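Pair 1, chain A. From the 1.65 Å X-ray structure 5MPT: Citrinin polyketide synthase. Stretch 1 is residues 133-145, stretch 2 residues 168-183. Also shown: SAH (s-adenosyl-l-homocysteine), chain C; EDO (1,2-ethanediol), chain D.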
# COMPACT_ATOMS: atom_id res chain seq x y z
N PRO A 133 5.99 -18.95 5.66
CA PRO A 133 7.24 -18.24 5.36
C PRO A 133 7.15 -17.24 4.21
O PRO A 133 7.95 -16.30 4.17
CB PRO A 133 8.22 -19.38 5.05
CG PRO A 133 7.34 -20.52 4.59
CD PRO A 133 6.10 -20.41 5.42
N LEU A 134 6.26 -17.43 3.25
CA LEU A 134 6.19 -16.48 2.16
C LEU A 134 5.68 -15.13 2.62
O LEU A 134 5.97 -14.12 1.98
CB LEU A 134 5.30 -17.01 1.04
CG LEU A 134 5.73 -18.35 0.47
CD1 LEU A 134 4.73 -18.73 -0.56
CD2 LEU A 134 7.11 -18.28 -0.14
N HIS A 135 4.94 -15.10 3.74
CA HIS A 135 4.38 -13.87 4.27
C HIS A 135 5.15 -13.39 5.47
O HIS A 135 4.63 -12.60 6.26
CB HIS A 135 2.90 -14.07 4.61
CG HIS A 135 2.16 -14.82 3.55
ND1 HIS A 135 1.86 -14.26 2.34
CD2 HIS A 135 1.72 -16.11 3.50
CE1 HIS A 135 1.24 -15.15 1.58
NE2 HIS A 135 1.15 -16.29 2.26
N ALA A 136 6.42 -13.80 5.58
CA ALA A 136 7.18 -13.51 6.78
C ALA A 136 7.37 -12.02 7.00
O ALA A 136 7.35 -11.57 8.16
CB ALA A 136 8.55 -14.20 6.73
N ALA A 137 7.59 -11.26 5.94
CA ALA A 137 8.08 -9.89 6.11
C ALA A 137 7.11 -9.04 6.92
O ALA A 137 7.53 -8.31 7.81
CB ALA A 137 8.36 -9.25 4.74
N GLU A 138 5.81 -9.09 6.62
CA GLU A 138 4.86 -8.25 7.33
C GLU A 138 4.64 -8.71 8.75
O GLU A 138 4.25 -7.91 9.61
CB GLU A 138 3.51 -8.20 6.63
CG GLU A 138 2.85 -9.54 6.40
CD GLU A 138 3.04 -10.03 4.98
OE1 GLU A 138 4.20 -9.94 4.50
OE2 GLU A 138 2.05 -10.50 4.41
N HIS A 139 4.88 -9.99 9.01
CA HIS A 139 4.77 -10.49 10.38
C HIS A 139 5.96 -10.07 11.22
O HIS A 139 5.80 -9.70 12.39
CB HIS A 139 4.60 -12.01 10.30
CG HIS A 139 3.36 -12.39 9.56
ND1 HIS A 139 3.25 -13.54 8.81
CD2 HIS A 139 2.20 -11.72 9.40
CE1 HIS A 139 2.05 -13.58 8.26
NE2 HIS A 139 1.40 -12.48 8.59
N LYS A 140 7.16 -10.09 10.63
CA LYS A 140 8.31 -9.54 11.32
C LYS A 140 8.13 -8.05 11.57
O LYS A 140 8.46 -7.56 12.67
CB LYS A 140 9.58 -9.78 10.50
CG LYS A 140 9.96 -11.23 10.26
CD LYS A 140 11.28 -11.29 9.48
CE LYS A 140 11.71 -12.70 9.15
NZ LYS A 140 12.73 -12.68 8.04
N LEU A 141 7.61 -7.31 10.58
CA LEU A 141 7.36 -5.89 10.80
C LEU A 141 6.33 -5.69 11.89
O LEU A 141 6.43 -4.73 12.68
CB LEU A 141 6.90 -5.23 9.50
CG LEU A 141 6.98 -3.70 9.42
CD1 LEU A 141 8.41 -3.22 9.56
CD2 LEU A 141 6.38 -3.27 8.11
N THR A 142 5.32 -6.56 11.95
CA THR A 142 4.29 -6.44 12.98
C THR A 142 4.91 -6.52 14.38
O THR A 142 4.57 -5.72 15.28
CB THR A 142 3.26 -7.55 12.76
OG1 THR A 142 2.51 -7.27 11.57
CG2 THR A 142 2.31 -7.68 13.96
N SER A 143 5.88 -7.40 14.57
CA SER A 143 6.49 -7.47 15.89
C SER A 143 7.55 -6.39 16.13
O SER A 143 7.76 -5.98 17.28
CB SER A 143 7.08 -8.86 16.11
OG SER A 143 6.03 -9.75 16.46
N LEU A 144 8.20 -5.90 15.06
CA LEU A 144 9.21 -4.86 15.19
C LEU A 144 8.63 -3.61 15.84
O LEU A 144 9.19 -3.08 16.82
CB LEU A 144 9.81 -4.54 13.82
CG LEU A 144 10.97 -3.53 13.74
CD1 LEU A 144 11.68 -3.61 12.40
CD2 LEU A 144 10.50 -2.11 13.92
N THR A 145 7.50 -3.13 15.33
CA THR A 145 6.85 -2.01 16.01
C THR A 145 5.99 -2.50 17.15
O THR A 145 5.92 -1.86 18.20
CB THR A 145 6.00 -1.18 15.04
OG1 THR A 145 5.02 -2.02 14.43
CG2 THR A 145 6.85 -0.56 13.94
N GLU A 168 17.81 -3.64 9.61
CA GLU A 168 16.87 -4.75 9.73
C GLU A 168 15.47 -4.31 9.35
O GLU A 168 14.77 -4.99 8.59
CB GLU A 168 16.86 -5.31 11.16
CG GLU A 168 18.22 -5.68 11.72
CD GLU A 168 18.95 -4.49 12.29
OE1 GLU A 168 20.17 -4.37 12.03
OE2 GLU A 168 18.31 -3.66 12.97
N GLY A 169 15.04 -3.16 9.87
CA GLY A 169 13.72 -2.67 9.54
C GLY A 169 13.61 -2.29 8.08
O GLY A 169 12.62 -2.61 7.42
N ARG A 170 14.64 -1.62 7.55
CA ARG A 170 14.66 -1.25 6.13
C ARG A 170 14.58 -2.49 5.25
O ARG A 170 13.89 -2.47 4.23
CB ARG A 170 15.92 -0.45 5.81
CG ARG A 170 15.92 0.93 6.38
CD ARG A 170 17.05 1.78 5.79
NE ARG A 170 18.37 1.32 6.23
CZ ARG A 170 18.97 1.70 7.35
NH1 ARG A 170 18.38 2.54 8.19
NH2 ARG A 170 20.17 1.24 7.64
N GLU A 171 15.27 -3.57 5.61
CA GLU A 171 15.21 -4.78 4.80
C GLU A 171 13.81 -5.38 4.85
O GLU A 171 13.28 -5.82 3.82
CB GLU A 171 16.23 -5.80 5.27
CG GLU A 171 16.50 -6.87 4.26
CD GLU A 171 17.43 -7.95 4.78
OE1 GLU A 171 17.13 -8.51 5.86
OE2 GLU A 171 18.44 -8.24 4.11
N ILE A 172 13.20 -5.41 6.03
CA ILE A 172 11.87 -5.99 6.16
C ILE A 172 10.87 -5.22 5.32
O ILE A 172 10.04 -5.82 4.62
CB ILE A 172 11.46 -6.04 7.64
CG1 ILE A 172 12.30 -7.06 8.39
CG2 ILE A 172 9.96 -6.35 7.79
CD1 ILE A 172 12.14 -7.01 9.92
N VAL A 173 10.92 -3.90 5.38
CA VAL A 173 9.88 -3.12 4.72
C VAL A 173 10.04 -3.19 3.20
O VAL A 173 9.04 -3.26 2.46
CB VAL A 173 9.86 -1.68 5.27
CG1 VAL A 173 11.12 -0.95 4.87
CG2 VAL A 173 8.62 -0.97 4.80
N THR A 174 11.28 -3.22 2.70
CA THR A 174 11.53 -3.51 1.29
C THR A 174 10.92 -4.85 0.90
O THR A 174 10.26 -4.97 -0.13
CB THR A 174 13.03 -3.54 1.01
OG1 THR A 174 13.59 -2.25 1.25
CG2 THR A 174 13.30 -3.96 -0.43
N ASP A 175 11.16 -5.88 1.72
CA ASP A 175 10.63 -7.20 1.40
C ASP A 175 9.11 -7.20 1.45
O ASP A 175 8.46 -7.86 0.63
CB ASP A 175 11.19 -8.24 2.37
CG ASP A 175 12.62 -8.62 2.05
OD1 ASP A 175 13.13 -8.17 1.01
OD2 ASP A 175 13.22 -9.39 2.83
N VAL A 176 8.52 -6.44 2.37
CA VAL A 176 7.06 -6.29 2.40
C VAL A 176 6.58 -5.74 1.06
O VAL A 176 5.65 -6.28 0.44
CB VAL A 176 6.63 -5.39 3.57
CG1 VAL A 176 5.13 -4.99 3.47
CG2 VAL A 176 6.91 -6.10 4.91
N TYR A 177 7.25 -4.70 0.55
CA TYR A 177 6.74 -4.04 -0.64
C TYR A 177 7.01 -4.80 -1.93
O TYR A 177 6.25 -4.63 -2.88
CB TYR A 177 7.34 -2.63 -0.77
CG TYR A 177 6.86 -1.62 0.26
CD1 TYR A 177 5.52 -1.53 0.64
CD2 TYR A 177 7.76 -0.75 0.84
CE1 TYR A 177 5.12 -0.60 1.54
CE2 TYR A 177 7.36 0.17 1.74
CZ TYR A 177 6.04 0.24 2.09
OH TYR A 177 5.68 1.22 3.00
N ALA A 178 8.09 -5.60 -2.00
CA ALA A 178 8.50 -6.30 -3.21
C ALA A 178 8.14 -7.78 -3.20
O ALA A 178 7.69 -8.30 -4.22
CB ALA A 178 10.01 -6.17 -3.41
N LYS A 179 8.36 -8.44 -2.06
CA LYS A 179 8.36 -9.90 -2.02
C LYS A 179 7.08 -10.50 -1.45
O LYS A 179 6.63 -11.54 -1.94
CB LYS A 179 9.55 -10.42 -1.21
CG LYS A 179 10.89 -10.05 -1.78
CD LYS A 179 12.06 -10.72 -1.05
CE LYS A 179 13.41 -10.10 -1.45
NZ LYS A 179 13.33 -8.60 -1.70
N SER A 180 6.51 -9.90 -0.42
CA SER A 180 5.29 -10.43 0.18
C SER A 180 4.19 -10.56 -0.87
O SER A 180 3.86 -9.57 -1.55
CB SER A 180 4.80 -9.54 1.31
OG SER A 180 5.62 -9.70 2.44
N PRO A 181 3.58 -11.75 -1.01
CA PRO A 181 2.47 -11.92 -1.96
C PRO A 181 1.40 -10.84 -1.87
O PRO A 181 0.85 -10.44 -2.90
CB PRO A 181 1.94 -13.31 -1.59
CG PRO A 181 3.14 -14.05 -1.17
CD PRO A 181 3.92 -13.02 -0.35
N ILE A 182 1.10 -10.31 -0.68
CA ILE A 182 0.03 -9.34 -0.54
C ILE A 182 0.28 -8.12 -1.43
O ILE A 182 -0.67 -7.44 -1.85
CB ILE A 182 -0.14 -8.93 0.94
CG1 ILE A 182 -1.34 -8.01 1.16
CG2 ILE A 182 1.10 -8.17 1.46
CD1 ILE A 182 -2.66 -8.61 0.83
N ASN A 183 1.54 -7.82 -1.74
CA ASN A 183 1.89 -6.81 -2.72
C ASN A 183 2.34 -7.39 -4.06
O ASN A 183 2.00 -6.82 -5.11
CB ASN A 183 3.00 -5.93 -2.18
CG ASN A 183 2.50 -4.94 -1.16
OD1 ASN A 183 1.54 -4.22 -1.40
ND2 ASN A 183 3.12 -4.93 -0.01
N SAH C . 5.61 2.19 -3.95
CA SAH C . 6.20 2.02 -2.59
CB SAH C . 5.32 1.40 -1.51
CG SAH C . 4.26 2.32 -0.95
SD SAH C . 5.07 3.36 0.31
C SAH C . 7.46 1.12 -2.75
O SAH C . 8.35 1.37 -1.81
OXT SAH C . 7.60 0.28 -3.60
C5' SAH C . 4.52 5.02 -0.13
C4' SAH C . 5.62 5.73 -0.90
O4' SAH C . 5.04 6.98 -1.32
C3' SAH C . 6.87 6.07 -0.09
O3' SAH C . 8.00 5.75 -0.90
C2' SAH C . 6.74 7.58 0.16
O2' SAH C . 8.00 8.24 0.22
C1' SAH C . 5.97 8.01 -1.08
N9 SAH C . 5.23 9.26 -0.97
C8 SAH C . 4.50 9.72 0.09
N7 SAH C . 3.97 10.91 -0.08
C5 SAH C . 4.40 11.26 -1.36
C6 SAH C . 4.19 12.41 -2.14
N6 SAH C . 3.51 13.49 -1.73
N1 SAH C . 4.75 12.44 -3.37
C2 SAH C . 5.47 11.39 -3.78
N3 SAH C . 5.73 10.25 -3.14
C4 SAH C . 5.17 10.25 -1.92
C1 EDO D . -0.08 -20.31 0.27
O1 EDO D . -1.42 -20.68 0.62
C2 EDO D . 0.62 -19.78 1.51
O2 EDO D . -0.29 -18.96 2.25
O HOH W 1 7.38 -11.73 2.98
O HOH W 2 2.05 -11.49 1.78

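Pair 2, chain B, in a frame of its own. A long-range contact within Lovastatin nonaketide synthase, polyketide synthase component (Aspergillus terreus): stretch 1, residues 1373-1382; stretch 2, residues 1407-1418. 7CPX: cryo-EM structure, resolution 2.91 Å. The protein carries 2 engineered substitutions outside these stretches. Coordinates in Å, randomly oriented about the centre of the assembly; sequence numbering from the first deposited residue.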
# COMPACT_ATOMS: atom_id res chain seq x y z
N ASN B 1373 35.85 41.16 47.68
CA ASN B 1373 34.61 40.78 48.33
C ASN B 1373 34.49 41.43 49.71
O ASN B 1373 35.44 41.99 50.26
CB ASN B 1373 34.52 39.26 48.47
CG ASN B 1373 35.47 38.72 49.52
OD1 ASN B 1373 35.08 38.44 50.65
ND2 ASN B 1373 36.74 38.57 49.15
N SER B 1374 33.28 41.33 50.28
CA SER B 1374 32.88 41.80 51.59
C SER B 1374 32.71 43.31 51.63
O SER B 1374 32.27 43.84 52.65
CB SER B 1374 33.87 41.39 52.71
OG SER B 1374 34.15 40.00 52.65
N TYR B 1375 33.05 44.03 50.56
CA TYR B 1375 32.86 45.47 50.51
C TYR B 1375 32.42 45.97 49.14
O TYR B 1375 32.27 47.18 48.97
CB TYR B 1375 34.15 46.20 50.90
CG TYR B 1375 35.40 45.36 50.78
CD1 TYR B 1375 35.88 44.99 49.53
CD2 TYR B 1375 36.10 44.94 51.90
CE1 TYR B 1375 37.02 44.23 49.40
CE2 TYR B 1375 37.24 44.17 51.78
CZ TYR B 1375 37.70 43.81 50.53
OH TYR B 1375 38.84 43.05 50.42
N HIS B 1376 32.19 45.09 48.17
CA HIS B 1376 31.94 45.52 46.81
C HIS B 1376 30.63 46.29 46.70
O HIS B 1376 30.66 47.49 46.39
CB HIS B 1376 31.93 44.32 45.86
CG HIS B 1376 31.39 44.64 44.50
ND1 HIS B 1376 31.99 45.54 43.65
CD2 HIS B 1376 30.29 44.19 43.85
CE1 HIS B 1376 31.30 45.62 42.53
NE2 HIS B 1376 30.26 44.81 42.62
N PRO B 1377 29.48 45.67 46.94
CA PRO B 1377 28.21 46.37 46.65
C PRO B 1377 28.02 47.65 47.45
O PRO B 1377 27.62 48.67 46.88
CB PRO B 1377 27.15 45.32 47.00
CG PRO B 1377 27.80 44.45 48.01
CD PRO B 1377 29.24 44.38 47.62
N HIS B 1378 28.34 47.64 48.74
CA HIS B 1378 28.04 48.79 49.59
C HIS B 1378 28.85 50.01 49.16
O HIS B 1378 28.28 51.06 48.81
CB HIS B 1378 28.33 48.45 51.05
CG HIS B 1378 28.08 49.58 52.00
ND1 HIS B 1378 27.03 50.46 51.85
CD2 HIS B 1378 28.75 49.98 53.11
CE1 HIS B 1378 27.06 51.34 52.83
NE2 HIS B 1378 28.09 51.08 53.61
N VAL B 1379 30.18 49.91 49.18
CA VAL B 1379 31.00 51.06 48.82
C VAL B 1379 30.91 51.36 47.33
O VAL B 1379 31.09 52.52 46.93
CB VAL B 1379 32.46 50.82 49.26
CG1 VAL B 1379 33.19 49.94 48.26
CG2 VAL B 1379 33.17 52.15 49.47
N ARG B 1380 30.62 50.36 46.50
CA ARG B 1380 30.38 50.63 45.08
C ARG B 1380 29.15 51.51 44.90
O ARG B 1380 29.16 52.44 44.08
CB ARG B 1380 30.23 49.32 44.32
CG ARG B 1380 30.09 49.47 42.81
CD ARG B 1380 31.31 50.13 42.21
NE ARG B 1380 31.34 50.03 40.75
CZ ARG B 1380 32.28 50.56 39.98
NH1 ARG B 1380 33.29 51.25 40.49
NH2 ARG B 1380 32.21 50.39 38.67
N LEU B 1381 28.08 51.23 45.64
CA LEU B 1381 26.92 52.11 45.63
C LEU B 1381 27.26 53.47 46.20
O LEU B 1381 26.76 54.49 45.72
CB LEU B 1381 25.77 51.48 46.41
CG LEU B 1381 24.94 50.45 45.65
CD1 LEU B 1381 23.97 49.80 46.60
CD2 LEU B 1381 24.20 51.10 44.49
N VAL B 1382 28.10 53.51 47.23
CA VAL B 1382 28.55 54.80 47.75
C VAL B 1382 29.15 55.61 46.62
O VAL B 1382 28.78 56.77 46.40
CB VAL B 1382 29.56 54.60 48.90
CG1 VAL B 1382 30.27 55.90 49.22
CG2 VAL B 1382 28.86 54.05 50.13
N GLY B 1407 21.18 49.35 39.87
CA GLY B 1407 22.37 48.62 39.47
C GLY B 1407 22.91 47.73 40.56
O GLY B 1407 23.26 46.57 40.31
N LEU B 1408 23.00 48.24 41.79
CA LEU B 1408 23.61 47.49 42.88
C LEU B 1408 22.85 47.55 44.20
O LEU B 1408 23.26 46.86 45.14
CB LEU B 1408 25.06 47.96 43.11
CG LEU B 1408 26.03 47.76 41.95
CD1 LEU B 1408 26.06 48.98 41.03
CD2 LEU B 1408 27.43 47.46 42.47
N LEU B 1409 21.78 48.34 44.31
CA LEU B 1409 21.05 48.39 45.57
C LEU B 1409 20.48 47.02 45.93
O LEU B 1409 20.53 46.60 47.09
CB LEU B 1409 19.93 49.43 45.51
CG LEU B 1409 19.09 49.60 46.77
CD1 LEU B 1409 19.91 50.15 47.92
CD2 LEU B 1409 17.90 50.50 46.49
N THR B 1410 19.95 46.30 44.94
CA THR B 1410 19.57 44.91 45.17
C THR B 1410 20.78 44.08 45.55
O THR B 1410 20.71 43.23 46.45
CB THR B 1410 18.89 44.34 43.93
OG1 THR B 1410 17.66 45.03 43.69
CG2 THR B 1410 18.62 42.85 44.10
N GLU B 1411 21.91 44.31 44.88
CA GLU B 1411 23.14 43.63 45.26
C GLU B 1411 23.57 44.01 46.67
O GLU B 1411 24.07 43.18 47.43
CB GLU B 1411 24.25 43.95 44.26
CG GLU B 1411 23.94 43.52 42.84
CD GLU B 1411 25.09 43.79 41.89
OE1 GLU B 1411 26.13 44.31 42.34
OE2 GLU B 1411 24.95 43.49 40.68
N PHE B 1412 23.38 45.28 47.05
CA PHE B 1412 23.70 45.69 48.41
C PHE B 1412 22.84 44.94 49.42
O PHE B 1412 23.34 44.50 50.46
CB PHE B 1412 23.51 47.20 48.55
CG PHE B 1412 23.41 47.67 49.98
CD1 PHE B 1412 24.54 47.79 50.77
CD2 PHE B 1412 22.18 48.00 50.52
CE1 PHE B 1412 24.45 48.23 52.07
CE2 PHE B 1412 22.08 48.43 51.83
CZ PHE B 1412 23.22 48.55 52.61
N TYR B 1413 21.55 44.79 49.13
CA TYR B 1413 20.67 44.06 50.04
C TYR B 1413 21.07 42.59 50.13
O TYR B 1413 21.07 42.01 51.22
CB TYR B 1413 19.22 44.18 49.58
CG TYR B 1413 18.65 45.59 49.61
CD1 TYR B 1413 19.17 46.56 50.46
CD2 TYR B 1413 17.60 45.94 48.78
CE1 TYR B 1413 18.65 47.84 50.48
CE2 TYR B 1413 17.07 47.22 48.79
CZ TYR B 1413 17.60 48.16 49.65
OH TYR B 1413 17.08 49.44 49.66
N THR B 1414 21.39 41.97 48.99
CA THR B 1414 21.48 40.52 48.93
C THR B 1414 22.88 39.97 49.20
O THR B 1414 23.00 38.85 49.71
CB THR B 1414 21.01 40.03 47.56
OG1 THR B 1414 21.81 40.62 46.53
CG2 THR B 1414 19.55 40.39 47.34
N ASN B 1415 23.93 40.71 48.87
CA ASN B 1415 25.29 40.18 48.88
C ASN B 1415 26.19 40.78 49.94
O ASN B 1415 27.14 40.11 50.36
CB ASN B 1415 25.94 40.39 47.51
CG ASN B 1415 25.10 39.86 46.37
OD1 ASN B 1415 24.83 40.57 45.40
ND2 ASN B 1415 24.66 38.61 46.49
N THR B 1416 25.94 42.01 50.38
CA THR B 1416 26.82 42.64 51.35
C THR B 1416 26.91 41.79 52.61
O THR B 1416 25.89 41.32 53.13
CB THR B 1416 26.31 44.04 51.71
OG1 THR B 1416 25.90 44.72 50.52
CG2 THR B 1416 27.40 44.85 52.38
N LEU B 1417 28.13 41.57 53.09
CA LEU B 1417 28.34 40.77 54.29
C LEU B 1417 28.05 41.54 55.57
O LEU B 1417 28.38 41.05 56.66
CB LEU B 1417 29.77 40.22 54.31
CG LEU B 1417 30.14 39.31 53.14
CD1 LEU B 1417 31.45 38.60 53.41
CD2 LEU B 1417 29.04 38.29 52.85
N SER B 1418 27.47 42.73 55.46
CA SER B 1418 26.87 43.44 56.59
C SER B 1418 25.35 43.38 56.53
O SER B 1418 24.69 43.16 57.55
CB SER B 1418 27.35 44.89 56.61
OG SER B 1418 26.98 45.57 55.42

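A backbone arrangement fixes where side chains must meet, but not which side chains meet there, and these two polyketide synthase contacts illustrate the point. In each, two helices run roughly antiparallel, their axes approaching to 8.3 Å, with N-to-C directions 140° apart in pair 1 and 151° in pair 2. Fourteen central residues superpose with an RMSD of 0.6 Å, and the buried surface is nearly equal, 584 and 577 Å².

The tightest point of the crossing matches Ala A137 with Pro B1377. The backbones come close here with either residue: Ala A137 CA lies 5.3 Å from Val A176 CA, and Pro B1377 CA 4.9 Å from Phe B1412 CA. The alanine CB lies 3.5 Å from Val A176 CG2 and 3.6 Å from Ser A180 OG. Proline fills the same place with a ring, whose CG reaches to 3.2 Å from Thr B1416 OG1. In pair 1 the Ala A137 amide donates to water 1, which in turn donates to Leu A134 O and Ser A180 OG.

One turn on, both pairs have leucine; one facing position differs in side-chain shape (Ile A172, Leu B1408), the other in size (Val A176, Phe B1412). Leu A141 CB packs 3.7 Å from Ile A172 CG2, while its CD2 is 4.3 Å from Val A176 CG2. Leu B1381 makes closer contacts, with CD1 3.3 Å from Phe B1412 CB and CD2 3.5 Å from Leu B1408 CB. Ile A172 sits as a knob among Ala A137, Lys A140, Leu A141 and Leu A144, its CD1 3.8 Å from Lys A140 CB; its counterpart Leu B1408 puts CD2 3.4 Å from Arg B1380 CG. Asp A175 CB lies 3.8 Å from Ala A137 CB, and Glu B1411 CB 4.2 Å from Pro B1377 CB.

The chemistry differs plainly at Glu A138 and His B1378. Glu A138 OE1 accepts a short hydrogen bond from Ser A180 OG, 2.5 Å. Pair 2 has no hydrogen bond across the stretches. There His B1378 pairs obliquely with Phe B1412, ring centroids 5.3 Å apart. The hydroxyl of Thr B1416, which matches Ser A180, turns back within its own stretch, with OG1 donating to Phe B1412 O at 2.6 Å. Next along, Pro A181 CD lies 3.3 Å from Leu A134 O, while its counterpart Leu B1417 puts CD1 3.1 Å from Ser B1374 OG.

One frame thus accommodates a polar link and water, or a proline and an oblique aromatic pair.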